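Local coordinates for DUF1611 domain-containing protein (Anabaena variabilis, PDB 2OBN) that is of unknown function but joins a Rossmann-like domain to a P-loop NTPase-type domain, and so may bind a nucleotide, at residues P330-V335 with D340-A345; V201-V206 with A212-Q217; S65-L70 with L96-Q101; L27-Y32 with V194-D199. The protein carries 2 engineered substitutions. All coordinates share one frame; numbering follows the deposited sequence.

How the contacts relate
The chain starts with the parallel sheet that includes strand 10-13, and helix 24-32 after it supplies the first half of contact 4. Contact 3 follows, closing a loop of 25 residues inside the Rossmann-like domain by pairing helices 66-69 and 92-101. It is nested in the long loop that contact 4 closes when helix 191-197, which follows strand 184-187 of the second sheet, packs back on helix 24-32. Contact 2 comes next in series, folding loop 201-206 onto helix 208-222. It touches contact 4 through Val-194 and Val-201. Contact 1 comes last, between strand 331-332 and helix 340-347. No loops cross. Contact 4 ties the two sheet layers together; contacts 1 and 2 bridge only a few residues.

Contact 1: P330-V335 with D340-A345; sequences PCTDVV and DVLLDA
The backbones come nearest at Pro-330 and Leu-342, whose CA atoms are 6.6 Å apart, and no hydrogen bond joins the two segments. The contact is made by apolar side chains. Leu-342 is its main piece. Its CG lies anti to the carbonyl carbon (chi1 -58°), and from there the two methyls part. CD1 goes to Val-334, where it lies 3.4 Å from Val-334 CG1. This is tighter than usual van der Waals contact, and the two side chains meet at about a right angle. Leu-342 CD2 turns to the backbone just before the strand, 3.7 Å from Pro-330 O. Further along the helix, Ala-345 CB rests on the proline ring, 3.9 Å from Pro-330 CG. Val-341 completes the face: its CB is 4.1 Å from Thr-332 CG2. With Thr-332 OG1 anti to the backbone N (chi1 -169°), CG2 stands between N and the carbonyl carbon and meets Val-341. Asp-333 is the N-cap of the weakly bonded turn that follows, with a weak bond from Val-335 N to its OD1. Its OD2 is bonded to Thr-308. Strand 331-332 is an edge strand of the sheet in the P-loop domain and lies beside strand 301-307. Leu-342 and Ala-345 also touch that strand, at Ala-305 and Val-302. Helix 313-327 packs on Cys-331, while helix 166-179 meets Leu-342 through Leu-173.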
loop_
_atom_site.group_PDB
_atom_site.type_symbol
_atom_site.label_atom_id
_atom_site.label_comp_id
_atom_site.label_asym_id
_atom_site.label_seq_id
_atom_site.Cartn_x
_atom_site.Cartn_y
_atom_site.Cartn_z
ATOM N N PRO B 330 5.294 -27.336 -12.552
ATOM C CA PRO B 330 4.864 -27.163 -13.934
ATOM C C PRO B 330 5.272 -25.796 -14.481
ATOM O O PRO B 330 5.282 -24.809 -13.738
ATOM C CB PRO B 330 3.344 -27.236 -13.839
ATOM C CG PRO B 330 3.071 -28.002 -12.618
ATOM C CD PRO B 330 4.163 -27.687 -11.670
ATOM N N CYS B 331 5.601 -25.724 -15.764
ATOM C CA CYS B 331 6.065 -24.461 -16.327
ATOM C C CYS B 331 5.987 -24.384 -17.823
ATOM O O CYS B 331 6.287 -25.343 -18.527
ATOM C CB CYS B 331 7.524 -24.206 -15.937
ATOM S SG CYS B 331 8.315 -22.792 -16.807
ATOM N N THR B 332 5.584 -23.214 -18.297
ATOM C CA THR B 332 5.601 -22.919 -19.719
ATOM C C THR B 332 5.497 -21.418 -19.920
ATOM O O THR B 332 5.265 -20.669 -18.975
ATOM C CB THR B 332 4.442 -23.611 -20.490
ATOM O OG1 THR B 332 4.664 -23.483 -21.909
ATOM C CG2 THR B 332 3.097 -22.982 -20.133
ATOM N N ASP B 333 5.691 -21.001 -21.168
ATOM C CA ASP B 333 5.436 -19.631 -21.596
ATOM C C ASP B 333 3.989 -19.716 -22.113
ATOM O O ASP B 333 3.732 -20.292 -23.177
ATOM C CB ASP B 333 6.424 -19.214 -22.687
ATOM C CG ASP B 333 6.257 -17.770 -23.094
ATOM O OD1 ASP B 333 5.124 -17.259 -22.988
ATOM O OD2 ASP B 333 7.244 -17.152 -23.527
ATOM N N VAL B 334 3.046 -19.167 -21.355
ATOM C CA VAL B 334 1.619 -19.287 -21.706
ATOM C C VAL B 334 1.189 -18.495 -22.944
ATOM O O VAL B 334 0.211 -18.849 -23.621
ATOM C CB VAL B 334 0.689 -18.947 -20.505
ATOM C CG1 VAL B 334 1.071 -19.784 -19.293
ATOM C CG2 VAL B 334 0.720 -17.462 -20.160
ATOM N N VAL B 335 1.914 -17.422 -23.222
ATOM C CA VAL B 335 1.658 -16.587 -24.386
ATOM C C VAL B 335 2.149 -17.341 -25.613
ATOM O O VAL B 335 1.448 -17.469 -26.620
ATOM C CB VAL B 335 2.400 -15.229 -24.256
ATOM C CG1 VAL B 335 2.366 -14.426 -25.561
ATOM C CG2 VAL B 335 1.814 -14.418 -23.100
ATOM N N ASP B 340 -2.655 -24.153 -20.979
ATOM C CA ASP B 340 -3.231 -25.393 -20.393
ATOM C C ASP B 340 -2.372 -26.083 -19.330
ATOM O O ASP B 340 -2.899 -26.598 -18.343
ATOM C CB ASP B 340 -3.650 -26.397 -21.485
ATOM C CG ASP B 340 -4.971 -26.021 -22.177
ATOM O OD1 ASP B 340 -5.807 -25.302 -21.595
ATOM O OD2 ASP B 340 -5.185 -26.472 -23.310
ATOM N N VAL B 341 -1.063 -26.098 -19.540
ATOM C CA VAL B 341 -0.125 -26.675 -18.571
ATOM C C VAL B 341 -0.289 -26.028 -17.181
ATOM O O VAL B 341 -0.266 -26.729 -16.177
ATOM C CB VAL B 341 1.333 -26.553 -19.095
ATOM C CG1 VAL B 341 2.367 -26.786 -18.008
ATOM C CG2 VAL B 341 1.545 -27.530 -20.267
ATOM N N LEU B 342 -0.484 -24.712 -17.124
ATOM C CA LEU B 342 -0.663 -24.025 -15.835
ATOM C C LEU B 342 -2.119 -24.019 -15.342
ATOM O O LEU B 342 -2.366 -23.973 -14.135
ATOM C CB LEU B 342 -0.082 -22.613 -15.886
ATOM C CG LEU B 342 1.403 -22.536 -16.251
ATOM C CD1 LEU B 342 1.871 -21.083 -16.260
ATOM C CD2 LEU B 342 2.285 -23.375 -15.320
ATOM N N LEU B 343 -3.083 -24.075 -16.265
ATOM C CA LEU B 343 -4.490 -24.152 -15.870
ATOM C C LEU B 343 -4.721 -25.487 -15.180
ATOM O O LEU B 343 -5.389 -25.538 -14.151
ATOM C CB LEU B 343 -5.438 -23.989 -17.053
ATOM C CG LEU B 343 -6.930 -24.102 -16.681
ATOM C CD1 LEU B 343 -7.342 -23.072 -15.627
ATOM C CD2 LEU B 343 -7.776 -23.946 -17.933
ATOM N N ASP B 344 -4.162 -26.560 -15.740
ATOM C CA ASP B 344 -4.244 -27.878 -15.111
ATOM C C ASP B 344 -3.637 -27.834 -13.707
ATOM O O ASP B 344 -4.203 -28.403 -12.782
ATOM C CB ASP B 344 -3.509 -28.935 -15.952
ATOM C CG ASP B 344 -4.201 -29.226 -17.275
ATOM O OD1 ASP B 344 -5.382 -28.875 -17.408
ATOM O OD2 ASP B 344 -3.579 -29.834 -18.185
ATOM N N ALA B 345 -2.489 -27.159 -13.549
ATOM C CA ALA B 345 -1.830 -27.050 -12.242
ATOM C C ALA B 345 -2.719 -26.329 -11.231
ATOM O O ALA B 345 -2.760 -26.698 -10.055
ATOM C CB ALA B 345 -0.489 -26.345 -12.377
#

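Contact 2: V201-V206 with A212-Q217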
loop_
_atom_site.group_PDB
_atom_site.type_symbol
_atom_site.label_atom_id
_atom_site.label_comp_id
_atom_site.label_asym_id
_atom_site.label_seq_id
_atom_site.Cartn_x
_atom_site.Cartn_y
_atom_site.Cartn_z
ATOM N N VAL B 201 -9.989 -1.921 -10.563
ATOM C CA VAL B 201 -9.374 -0.915 -9.698
ATOM C C VAL B 201 -7.884 -0.694 -10.002
ATOM O O VAL B 201 -7.144 -1.642 -10.144
ATOM C CB VAL B 201 -9.543 -1.286 -8.184
ATOM C CG1 VAL B 201 -8.982 -2.674 -7.870
ATOM C CG2 VAL B 201 -8.882 -0.235 -7.294
ATOM N N ALA B 202 -7.464 0.567 -10.118
ATOM C CA ALA B 202 -6.050 0.892 -10.298
ATOM C C ALA B 202 -5.451 0.925 -8.890
ATOM O O ALA B 202 -5.332 1.983 -8.280
ATOM C CB ALA B 202 -5.882 2.219 -10.982
ATOM N N LEU B 203 -5.084 -0.250 -8.390
ATOM C CA LEU B 203 -4.617 -0.414 -7.013
ATOM C C LEU B 203 -3.440 0.446 -6.579
ATOM O O LEU B 203 -3.402 0.869 -5.425
ATOM C CB LEU B 203 -4.270 -1.879 -6.761
ATOM C CG LEU B 203 -3.916 -2.287 -5.335
ATOM C CD1 LEU B 203 -5.091 -2.050 -4.411
ATOM C CD2 LEU B 203 -3.488 -3.747 -5.298
ATOM N N ASP B 204 -2.500 0.746 -7.478
ATOM C CA ASP B 204 -1.314 1.528 -7.075
ATOM C C ASP B 204 -1.597 2.995 -6.750
ATOM O O ASP B 204 -0.728 3.694 -6.220
ATOM C CB ASP B 204 -0.144 1.369 -8.056
ATOM C CG ASP B 204 -0.361 2.068 -9.399
ATOM O OD1 ASP B 204 -1.344 2.791 -9.603
ATOM O OD2 ASP B 204 0.506 1.881 -10.274
ATOM N N ALA B 205 -2.803 3.450 -7.089
ATOM C CA ALA B 205 -3.273 4.795 -6.775
ATOM C C ALA B 205 -4.223 4.803 -5.573
ATOM O O ALA B 205 -4.756 5.860 -5.218
ATOM C CB ALA B 205 -3.971 5.379 -7.978
ATOM N N VAL B 206 -4.482 3.633 -4.978
ATOM C CA VAL B 206 -5.346 3.552 -3.793
ATOM C C VAL B 206 -4.499 3.832 -2.545
ATOM O O VAL B 206 -3.319 3.446 -2.478
ATOM C CB VAL B 206 -6.025 2.166 -3.663
ATOM C CG1 VAL B 206 -6.865 2.077 -2.369
ATOM C CG2 VAL B 206 -6.909 1.884 -4.875
ATOM N N ALA B 212 -6.162 -3.182 0.477
ATOM C CA ALA B 212 -6.669 -4.542 0.587
ATOM C C ALA B 212 -8.181 -4.555 0.409
ATOM O O ALA B 212 -8.736 -5.469 -0.212
ATOM C CB ALA B 212 -6.280 -5.144 1.939
ATOM N N GLY B 213 -8.839 -3.529 0.941
ATOM C CA GLY B 213 -10.302 -3.385 0.865
ATOM C C GLY B 213 -10.766 -3.173 -0.565
ATOM O O GLY B 213 -11.842 -3.624 -0.950
ATOM N N ALA B 214 -9.930 -2.501 -1.358
ATOM C CA ALA B 214 -10.236 -2.254 -2.760
ATOM C C ALA B 214 -10.234 -3.574 -3.521
ATOM O O ALA B 214 -11.043 -3.785 -4.405
ATOM C CB ALA B 214 -9.203 -1.280 -3.374
ATOM N N VAL B 215 -9.296 -4.448 -3.179
ATOM C CA VAL B 215 -9.193 -5.765 -3.828
ATOM C C VAL B 215 -10.337 -6.656 -3.332
ATOM O O VAL B 215 -11.042 -7.268 -4.129
ATOM C CB VAL B 215 -7.812 -6.438 -3.557
ATOM C CG1 VAL B 215 -7.757 -7.843 -4.153
ATOM C CG2 VAL B 215 -6.675 -5.579 -4.113
ATOM N N GLU B 216 -10.533 -6.697 -2.019
ATOM C CA GLU B 216 -11.600 -7.503 -1.445
ATOM C C GLU B 216 -12.962 -7.152 -2.053
ATOM O O GLU B 216 -13.725 -8.027 -2.424
ATOM C CB GLU B 216 -11.651 -7.303 0.068
ATOM C CG GLU B 216 -12.643 -8.173 0.763
ATOM C CD GLU B 216 -12.655 -7.939 2.245
ATOM O OE1 GLU B 216 -13.162 -6.885 2.679
ATOM O OE2 GLU B 216 -12.191 -8.824 2.985
ATOM N N GLN B 217 -13.243 -5.863 -2.153
ATOM C CA GLN B 217 -14.510 -5.384 -2.687
ATOM C C GLN B 217 -14.790 -5.896 -4.104
ATOM O O GLN B 217 -15.892 -6.334 -4.394
ATOM C CB GLN B 217 -14.521 -3.855 -2.678
ATOM C CG GLN B 217 -15.866 -3.237 -2.862
ATOM C CD GLN B 217 -15.751 -1.763 -3.205
ATOM O OE1 GLN B 217 -15.145 -1.400 -4.232
ATOM N NE2 GLN B 217 -16.344 -0.905 -2.362
#
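Ala-214 CB is the hub where the loop 201-206 meets helix 208-222. Three loop side chains converge on this one methyl. Val-201 CG2 lies 4.1 Å from Ala-214 CB, and Val-206 CG2 is 4.2 Å from the same atom. Leu-203 CD1 adds a looser touch. Beside this cluster, Val-215 CG2 touches both methyls of Leu-203 about equally, 3.9 Å from Leu-203 CD1 and 3.9 Å from Leu-203 CD2. Leu-203 reaches it with CG anti to the backbone N (chi1 -173°).

A short 3-10 segment, 203-205, shapes the loop, with Val-206 N bonded to Leu-203 O at 3.0 Å. Backbone bonds from Val-201 to Ala-188 and from Leu-203 to Thr-189 fix the loop further. Leu-248 of helix 245-252 touches both Leu-203 and Val-215. Asp-204 forms a salt bridge with Arg-134, and the second subunit takes backbone hydrogen bonds with Asp-204 and Val-206.

All five touching residues are buried, and no hydrogen bond crosses between the segments. The union of loop and helix therefore rests on methyl packing, while polar bonds of the loop go to other parts of the chain and to the second subunit.

Contact 3: S65-L70 with L96-Q101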
loop_
_atom_site.group_PDB
_atom_site.type_symbol
_atom_site.label_atom_id
_atom_site.label_comp_id
_atom_site.label_asym_id
_atom_site.label_seq_id
_atom_site.Cartn_x
_atom_site.Cartn_y
_atom_site.Cartn_z
ATOM N N SER B 65 0.707 13.005 -35.377
ATOM C CA SER B 65 0.104 13.828 -34.343
ATOM C C SER B 65 -1.401 13.668 -34.268
ATOM O O SER B 65 -2.023 13.050 -35.148
ATOM C CB SER B 65 0.426 15.309 -34.617
ATOM O OG SER B 65 -0.088 15.725 -35.880
ATOM N N VAL B 66 -1.980 14.263 -33.225
ATOM C CA VAL B 66 -3.424 14.235 -33.004
ATOM C C VAL B 66 -4.130 14.858 -34.200
ATOM O O VAL B 66 -5.173 14.366 -34.632
ATOM C CB VAL B 66 -3.836 14.983 -31.704
ATOM C CG1 VAL B 66 -5.354 15.089 -31.587
ATOM C CG2 VAL B 66 -3.279 14.286 -30.475
ATOM N N GLU B 67 -3.550 15.929 -34.737
ATOM C CA GLU B 67 -4.108 16.609 -35.905
ATOM C C GLU B 67 -4.173 15.640 -37.101
ATOM O O GLU B 67 -5.188 15.582 -37.808
ATOM C CB GLU B 67 -3.246 17.827 -36.249
ATOM C CG GLU B 67 -3.771 18.724 -37.384
ATOM C CD GLU B 67 -4.841 19.714 -36.935
ATOM O OE1 GLU B 67 -4.722 20.278 -35.818
ATOM O OE2 GLU B 67 -5.782 19.957 -37.727
ATOM N N ALA B 68 -3.090 14.890 -37.325
ATOM C CA ALA B 68 -3.023 13.913 -38.425
ATOM C C ALA B 68 -3.972 12.720 -38.156
ATOM O O ALA B 68 -4.455 12.073 -39.093
ATOM C CB ALA B 68 -1.575 13.438 -38.646
ATOM N N ALA B 69 -4.232 12.449 -36.879
ATOM C CA ALA B 69 -5.187 11.417 -36.476
ATOM C C ALA B 69 -6.648 11.779 -36.793
ATOM O O ALA B 69 -7.463 10.894 -36.998
ATOM C CB ALA B 69 -5.058 11.139 -34.992
ATOM N N LEU B 70 -6.970 13.074 -36.831
ATOM C CA LEU B 70 -8.349 13.533 -37.056
ATOM C C LEU B 70 -8.967 12.973 -38.324
ATOM O O LEU B 70 -10.171 12.738 -38.380
ATOM C CB LEU B 70 -8.432 15.067 -37.080
ATOM C CG LEU B 70 -8.001 15.806 -35.809
ATOM C CD1 LEU B 70 -8.271 17.297 -35.974
ATOM C CD2 LEU B 70 -8.696 15.259 -34.563
ATOM N N LEU B 96 -3.186 17.113 -26.047
ATOM C CA LEU B 96 -4.398 16.982 -25.247
ATOM C C LEU B 96 -5.408 18.052 -25.645
ATOM O O LEU B 96 -6.569 17.746 -25.940
ATOM C CB LEU B 96 -4.075 17.086 -23.746
ATOM C CG LEU B 96 -3.066 16.067 -23.192
ATOM C CD1 LEU B 96 -2.861 16.251 -21.685
ATOM C CD2 LEU B 96 -3.460 14.629 -23.501
ATOM N N LYS B 97 -4.961 19.302 -25.673
ATOM C CA LYS B 97 -5.835 20.428 -26.032
ATOM C C LYS B 97 -6.407 20.312 -27.445
ATOM O O LYS B 97 -7.570 20.642 -27.666
ATOM C CB LYS B 97 -5.095 21.756 -25.873
ATOM C CG LYS B 97 -4.802 22.119 -24.417
ATOM C CD LYS B 97 -4.163 23.484 -24.316
ATOM C CE LYS B 97 -3.991 23.919 -22.883
ATOM N NZ LYS B 97 -3.548 25.349 -22.836
ATOM N N THR B 98 -5.590 19.839 -28.384
ATOM C CA THR B 98 -6.015 19.641 -29.772
ATOM C C THR B 98 -7.149 18.615 -29.871
ATOM O O THR B 98 -8.095 18.795 -30.645
ATOM C CB THR B 98 -4.833 19.182 -30.657
ATOM O OG1 THR B 98 -3.769 20.136 -30.559
ATOM C CG2 THR B 98 -5.260 19.035 -32.114
ATOM N N ALA B 99 -7.043 17.538 -29.097
ATOM C CA ALA B 99 -8.088 16.534 -29.051
ATOM C C ALA B 99 -9.377 17.148 -28.483
ATOM O O ALA B 99 -10.467 16.942 -29.031
ATOM C CB ALA B 99 -7.645 15.340 -28.210
ATOM N N LEU B 100 -9.245 17.924 -27.410
ATOM C CA LEU B 100 -10.407 18.534 -26.770
ATOM C C LEU B 100 -11.133 19.517 -27.676
ATOM O O LEU B 100 -12.365 19.481 -27.759
ATOM C CB LEU B 100 -10.031 19.185 -25.431
ATOM C CG LEU B 100 -9.601 18.213 -24.327
ATOM C CD1 LEU B 100 -9.281 18.963 -23.061
ATOM C CD2 LEU B 100 -10.668 17.162 -24.039
ATOM N N GLN B 101 -10.379 20.375 -28.363
ATOM C CA GLN B 101 -10.975 21.318 -29.313
ATOM C C GLN B 101 -11.620 20.629 -30.514
ATOM O O GLN B 101 -12.485 21.216 -31.147
ATOM C CB GLN B 101 -9.965 22.355 -29.804
ATOM C CG GLN B 101 -9.587 23.381 -28.748
ATOM C CD GLN B 101 -8.923 24.609 -29.334
ATOM O OE1 GLN B 101 -9.011 25.703 -28.766
ATOM N NE2 GLN B 101 -8.278 24.447 -30.490
#
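Val-66 and Glu-67 of the short helix 66-69 meet Thr-98 and Ala-99 of helix 92-101. The first segment starts with Ser-65, the N-cap of its helix. Its OG accepts a weak bond from Ala-68 N, 3.4 Å away. Val-66 comes next and makes the main touch. Its CG1 lies 3.9 Å from Ala-99 N and 4.1 Å from Ala-99 CB. The same methyl is 4.0 Å from Thr-98 CG2, with the Val-66 and Thr-98 side chains passing alongside each other in opposite directions. CG1 gets there by standing anti to the backbone N (chi1 173°). A weak bond from Val-66 N to Glu-95 also ties this helix start to helix 92-101. Val-66 touches strand 37-41 as well, at Ile-41. Glu-67 bends at its second torsion (chi2 82°), which brings OE1 to 3.9 Å from Thr-98 CG2. The Glu-67 and Thr-98 side chains cross at about a right angle. Ala-69 turns to the sheet and packs on strand 37-41. Ala-99 touches strand 76-79 at Leu-77, so the two helices pack on the parallel sheet of a Rossmann-like fold. With OG1 bonded to Ile-94 O within its own helix, Thr-98 meets helix 66-69 through its methyl. The contact is mainly carbon packing, joined by one carboxylate oxygen from the exposed Glu-67, with no hydrogen bond between the segments.

Contact 4: L27-Y32 with V194-D199; sequences LALLRY and VMLEGD
Leu-29 and Tyr-32 meet Met-195 and Leu-196 in an apolar helix-to-helix contact that joins a helix of the N-terminal sheet layer to one of the P-loop domain. Helix 24-32 belongs with the N-terminal sheet and helix 191-197 with the P-loop domain. Their CA atoms come nearest at Leu-29 and Leu-196, 6.7 Å apart. Leu-196 is the largest contributor. Its CG is anti to the carbonyl carbon (chi1 -79°), and both its methyls are used. CD1 lies 3.6 Å from Tyr-32 CB. CD2 is 3.7 Å from Tyr-32 C and 3.9 Å from Leu-29 CD2. Leu-29 CD2 thus serves two partners, since it also sits 3.9 Å from Met-195 CB. The Leu-29 side chain crosses that of Met-195, a selenomethionine, at about a right angle.

Helix 24-32 connects the adjacent parallel strands 10-13 and 37-41, as the helix of a beta-alpha-beta crossover. Helix 191-197 follows strand 184-187, the outermost strand of the second sheet at one end within this chain. At its end, Gly-198 turns the chain out of the helix with a positive phi (83°), and its N still bonds to Val-194 O.

Tyr-32 starts toward helix 191-197, but the ring turns off toward helix 166-179. Arg-31 CG lies over the centre of one ring face, 3.8 Å above the plane. The hydroxyl is hydrogen-bonded to Ser-168 near the start of helix 166-179, which follows strand 153-159 where the helix after a P-loop is expected. Met-167 of the same helix touches both Tyr-32 and Leu-196. On the side of the N-terminal sheet, Val-78 of strand 76-79 packs against Leu-29 and Met-195.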
loop_
_atom_site.group_PDB
_atom_site.type_symbol
_atom_site.label_atom_id
_atom_site.label_comp_id
_atom_site.label_asym_id
_atom_site.label_seq_id
_atom_site.Cartn_x
_atom_site.Cartn_y
_atom_site.Cartn_z
ATOM N N LEU B 27 0.911 0.033 -25.982
ATOM C CA LEU B 27 1.140 -1.256 -26.648
ATOM C C LEU B 27 0.262 -2.356 -26.070
ATOM O O LEU B 27 -0.129 -3.284 -26.779
ATOM C CB LEU B 27 2.596 -1.662 -26.536
ATOM C CG LEU B 27 3.601 -0.746 -27.236
ATOM C CD1 LEU B 27 5.023 -1.069 -26.765
ATOM C CD2 LEU B 27 3.484 -0.863 -28.731
ATOM N N ALA B 28 -0.030 -2.285 -24.776
ATOM C CA ALA B 28 -0.902 -3.281 -24.172
ATOM C C ALA B 28 -2.301 -3.144 -24.767
ATOM O O ALA B 28 -2.924 -4.139 -25.124
ATOM C CB ALA B 28 -0.928 -3.143 -22.664
ATOM N N LEU B 29 -2.780 -1.911 -24.893
ATOM C CA LEU B 29 -4.086 -1.656 -25.510
ATOM C C LEU B 29 -4.112 -2.140 -26.964
ATOM O O LEU B 29 -5.070 -2.771 -27.399
ATOM C CB LEU B 29 -4.440 -0.160 -25.436
ATOM C CG LEU B 29 -4.608 0.462 -24.038
ATOM C CD1 LEU B 29 -4.878 1.961 -24.163
ATOM C CD2 LEU B 29 -5.707 -0.204 -23.244
ATOM N N LEU B 30 -3.065 -1.837 -27.722
ATOM C CA LEU B 30 -2.966 -2.308 -29.105
ATOM C C LEU B 30 -2.953 -3.837 -29.172
ATOM O O LEU B 30 -3.466 -4.419 -30.119
ATOM C CB LEU B 30 -1.708 -1.753 -29.780
ATOM C CG LEU B 30 -1.713 -0.244 -30.075
ATOM C CD1 LEU B 30 -0.306 0.237 -30.355
ATOM C CD2 LEU B 30 -2.666 0.132 -31.235
ATOM N N ARG B 31 -2.357 -4.487 -28.176
ATOM C CA ARG B 31 -2.283 -5.941 -28.155
ATOM C C ARG B 31 -3.592 -6.589 -27.705
ATOM O O ARG B 31 -3.934 -7.668 -28.187
ATOM C CB ARG B 31 -1.104 -6.403 -27.276
ATOM C CG ARG B 31 -0.931 -7.915 -27.175
ATOM C CD ARG B 31 0.311 -8.344 -26.370
ATOM N NE ARG B 31 1.514 -8.419 -27.209
ATOM C CZ ARG B 31 2.556 -7.575 -27.215
ATOM N NH1 ARG B 31 2.649 -6.532 -26.379
ATOM N NH2 ARG B 31 3.556 -7.800 -28.065
ATOM N N TYR B 32 -4.340 -5.948 -26.806
ATOM C CA TYR B 32 -5.524 -6.593 -26.261
ATOM C C TYR B 32 -6.902 -5.924 -26.435
ATOM O O TYR B 32 -7.910 -6.610 -26.333
ATOM C CB TYR B 32 -5.279 -6.861 -24.777
ATOM C CG TYR B 32 -4.143 -7.832 -24.472
ATOM C CD1 TYR B 32 -4.214 -9.165 -24.878
ATOM C CD2 TYR B 32 -3.036 -7.437 -23.727
ATOM C CE1 TYR B 32 -3.210 -10.069 -24.578
ATOM C CE2 TYR B 32 -2.027 -8.333 -23.428
ATOM C CZ TYR B 32 -2.123 -9.653 -23.847
ATOM O OH TYR B 32 -1.118 -10.543 -23.554
ATOM N N VAL B 194 -7.765 -1.842 -16.303
ATOM C CA VAL B 194 -9.059 -1.158 -16.156
ATOM C C VAL B 194 -9.495 -0.548 -17.487
ATOM O O VAL B 194 -10.674 -0.575 -17.813
ATOM C CB VAL B 194 -9.018 -0.091 -15.046
ATOM C CG1 VAL B 194 -10.309 0.720 -15.005
ATOM C CG2 VAL B 194 -8.772 -0.752 -13.691
HETATM N N MSE B 195 -8.546 0.002 -18.243
HETATM C CA MSE B 195 -8.833 0.535 -19.586
HETATM C C MSE B 195 -9.299 -0.551 -20.551
HETATM O O MSE B 195 -10.178 -0.311 -21.387
HETATM C CB MSE B 195 -7.624 1.269 -20.160
HETATM C CG MSE B 195 -7.508 2.672 -19.639
HETATM SE SE MSE B 195 -5.963 3.610 -20.286
HETATM C CE MSE B 195 -4.731 3.204 -18.919
ATOM N N LEU B 196 -8.719 -1.742 -20.427
ATOM C CA LEU B 196 -9.144 -2.873 -21.244
ATOM C C LEU B 196 -10.531 -3.382 -20.890
ATOM O O LEU B 196 -11.371 -3.588 -21.761
ATOM C CB LEU B 196 -8.169 -4.043 -21.115
ATOM C CG LEU B 196 -6.879 -3.946 -21.911
ATOM C CD1 LEU B 196 -6.063 -5.193 -21.651
ATOM C CD2 LEU B 196 -7.177 -3.790 -23.402
ATOM N N GLU B 197 -10.750 -3.626 -19.604
ATOM C CA GLU B 197 -12.013 -4.183 -19.146
ATOM C C GLU B 197 -13.101 -3.148 -19.000
ATOM O O GLU B 197 -14.279 -3.488 -19.057
ATOM C CB GLU B 197 -11.816 -4.912 -17.816
ATOM C CG GLU B 197 -10.952 -6.153 -17.944
ATOM C CD GLU B 197 -11.594 -7.220 -18.829
ATOM O OE1 GLU B 197 -12.807 -7.479 -18.672
ATOM O OE2 GLU B 197 -10.883 -7.797 -19.674
ATOM N N GLY B 198 -12.706 -1.893 -18.795
ATOM C CA GLY B 198 -13.649 -0.809 -18.571
ATOM C C GLY B 198 -14.086 -0.763 -17.119
ATOM O O GLY B 198 -14.944 0.047 -16.759
ATOM N N ASP B 199 -13.507 -1.625 -16.278
ATOM C CA ASP B 199 -13.838 -1.670 -14.860
ATOM C C ASP B 199 -12.707 -2.383 -14.082
ATOM O O ASP B 199 -11.811 -2.990 -14.671
ATOM C CB ASP B 199 -15.180 -2.393 -14.659
ATOM C CG ASP B 199 -15.933 -1.928 -13.406
ATOM O OD1 ASP B 199 -15.308 -1.420 -12.439
ATOM O OD2 ASP B 199 -17.178 -2.071 -13.398
#